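Local coordinates for protein YibA (Escherichia coli, PDB 1OYZ), which is of unknown function, possibly an oxidoreductase, and folds as an all-helical HEAT-repeat protein, at residues A[131-136]-A[150-155]. Numbering follows the deposited sequence.
Sequences EQSQIT and FAISVI
Ser133 and Ile152 face each other where the last turns of helices 126-136 and 142-153 run roughly antiparallel, and their CA atoms, 7.1 Å apart, are the closest CA pair between segments 131-136 and 150-155. The CB of Ser133 is directed at the second helix, and the serine meets the flank of Ile152 rather than its tip: CG1 of Ile152 lies 3.7 Å from Ser133 OG. CD1 of Ile152 stands 4.0 Å from Ser133 CB. Ile152 sets off to one side of the facing helix, but with CG1 anti to its carbonyl carbon (chi1 -67°) and the chain extended beyond, its longer branch swings back over the serine. Ala151 CB, directed at the first helix, lies 4.3 Å from Ser133 OG, a loose touch. No hydrogen bond crosses between the segments. Ser133 OG is instead bonded to the carbonyl oxygen of Ile129, one turn back in its own helix, which satisfies this buried hydroxyl locally and lets it sit against hydrocarbon. Leu163 of helix 161-168 touches both Ser133 and Ile152, and Ile112 of helix 105-121 packs on Ala151. This small, buried contact joins two consecutive helices of the helical stack, consistent with a HEAT-repeat solenoid.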
loop_
_atom_site.group_PDB
_atom_site.type_symbol
_atom_site.label_atom_id
_atom_site.label_comp_id
_atom_site.label_asym_id
_atom_site.label_seq_id
_atom_site.Cartn_x
_atom_site.Cartn_y
_atom_site.Cartn_z
ATOM N N GLU A 131 12.004 -12.215 5.464
ATOM C CA GLU A 131 13.123 -12.756 4.720
ATOM C C GLU A 131 12.825 -12.563 3.256
ATOM O O GLU A 131 13.725 -12.267 2.444
ATOM C CB GLU A 131 13.288 -14.259 4.982
ATOM C CG GLU A 131 14.473 -14.617 5.871
ATOM C CD GLU A 131 14.761 -16.130 5.945
ATOM O OE1 GLU A 131 14.666 -16.828 4.902
ATOM O OE2 GLU A 131 15.112 -16.616 7.046
ATOM N N GLN A 132 11.552 -12.762 2.915
ATOM C CA GLN A 132 11.119 -12.621 1.532
ATOM C C GLN A 132 11.328 -11.193 1.043
ATOM O O GLN A 132 11.816 -10.986 -0.067
ATOM C CB GLN A 132 9.640 -12.970 1.405
ATOM C CG GLN A 132 9.093 -12.937 -0.014
ATOM C CD GLN A 132 7.591 -13.122 -0.018
ATOM O OE1 GLN A 132 6.821 -12.148 0.089
ATOM N NE2 GLN A 132 7.158 -14.379 -0.090
ATOM N N SER A 133 10.953 -10.217 1.871
ATOM C CA SER A 133 11.084 -8.813 1.478
ATOM C C SER A 133 12.555 -8.402 1.446
ATOM O O SER A 133 12.945 -7.520 0.671
ATOM C CB SER A 133 10.300 -7.934 2.438
ATOM O OG SER A 133 8.954 -8.390 2.548
ATOM N N GLN A 134 13.380 -9.063 2.256
ATOM C CA GLN A 134 14.797 -8.738 2.248
ATOM C C GLN A 134 15.405 -8.925 0.866
ATOM O O GLN A 134 16.435 -8.341 0.541
ATOM C CB GLN A 134 15.539 -9.589 3.258
ATOM C CG GLN A 134 15.264 -9.123 4.654
ATOM C CD GLN A 134 15.726 -10.101 5.698
ATOM O OE1 GLN A 134 15.703 -9.796 6.891
ATOM N NE2 GLN A 134 16.149 -11.287 5.264
ATOM N N ILE A 135 14.782 -9.742 0.033
ATOM C CA ILE A 135 15.345 -9.882 -1.283
ATOM C C ILE A 135 14.426 -9.244 -2.326
ATOM O O ILE A 135 14.894 -8.622 -3.292
ATOM C CB ILE A 135 15.679 -11.390 -1.607
ATOM C CG1 ILE A 135 14.837 -11.901 -2.734
ATOM C CG2 ILE A 135 15.556 -12.258 -0.387
ATOM C CD1 ILE A 135 15.508 -11.715 -4.029
ATOM N N THR A 136 13.112 -9.332 -2.120
ATOM C CA THR A 136 12.222 -8.774 -3.117
ATOM C C THR A 136 12.202 -7.250 -3.150
ATOM O O THR A 136 11.862 -6.662 -4.165
ATOM C CB THR A 136 10.787 -9.277 -2.944
ATOM O OG1 THR A 136 10.023 -8.816 -4.053
ATOM C CG2 THR A 136 10.162 -8.748 -1.702
ATOM N N PHE A 150 3.799 -3.016 0.109
ATOM C CA PHE A 150 2.535 -3.439 0.703
ATOM C C PHE A 150 2.756 -4.534 1.728
ATOM O O PHE A 150 2.245 -4.490 2.847
ATOM C CB PHE A 150 1.607 -3.970 -0.382
ATOM C CG PHE A 150 0.367 -4.602 0.154
ATOM C CD1 PHE A 150 -0.497 -3.878 0.976
ATOM C CD2 PHE A 150 0.074 -5.924 -0.132
ATOM C CE1 PHE A 150 -1.632 -4.465 1.507
ATOM C CE2 PHE A 150 -1.055 -6.518 0.392
ATOM C CZ PHE A 150 -1.911 -5.786 1.216
ATOM N N ALA A 151 3.519 -5.538 1.317
ATOM C CA ALA A 151 3.815 -6.663 2.180
ATOM C C ALA A 151 4.368 -6.225 3.523
ATOM O O ALA A 151 3.840 -6.587 4.573
ATOM C CB ALA A 151 4.814 -7.585 1.506
ATOM N N ILE A 152 5.447 -5.452 3.478
ATOM C CA ILE A 152 6.097 -4.992 4.696
ATOM C C ILE A 152 5.105 -4.305 5.631
ATOM O O ILE A 152 5.072 -4.585 6.821
ATOM C CB ILE A 152 7.291 -4.047 4.354
ATOM C CG1 ILE A 152 8.407 -4.848 3.642
ATOM C CG2 ILE A 152 7.838 -3.418 5.617
ATOM C CD1 ILE A 152 9.578 -4.007 3.098
ATOM N N SER A 153 4.274 -3.436 5.079
ATOM C CA SER A 153 3.302 -2.726 5.883
ATOM C C SER A 153 2.407 -3.689 6.654
ATOM O O SER A 153 1.892 -3.360 7.720
ATOM C CB SER A 153 2.457 -1.808 5.004
ATOM O OG SER A 153 1.594 -2.545 4.186
ATOM N N VAL A 154 2.249 -4.901 6.139
ATOM C CA VAL A 154 1.404 -5.877 6.815
ATOM C C VAL A 154 2.081 -6.450 8.069
ATOM O O VAL A 154 1.493 -7.238 8.809
ATOM C CB VAL A 154 1.002 -7.007 5.832
ATOM C CG1 VAL A 154 0.201 -8.085 6.552
ATOM C CG2 VAL A 154 0.182 -6.420 4.682
ATOM N N ILE A 155 3.306 -6.018 8.334
ATOM C CA ILE A 155 4.032 -6.504 9.499
ATOM C C ILE A 155 4.984 -5.426 10.028
ATOM O O ILE A 155 4.829 -4.924 11.136
ATOM C CB ILE A 155 4.842 -7.753 9.125
ATOM C CG1 ILE A 155 5.437 -8.390 10.381
ATOM C CG2 ILE A 155 5.924 -7.376 8.115
ATOM C CD1 ILE A 155 4.410 -9.080 11.286
#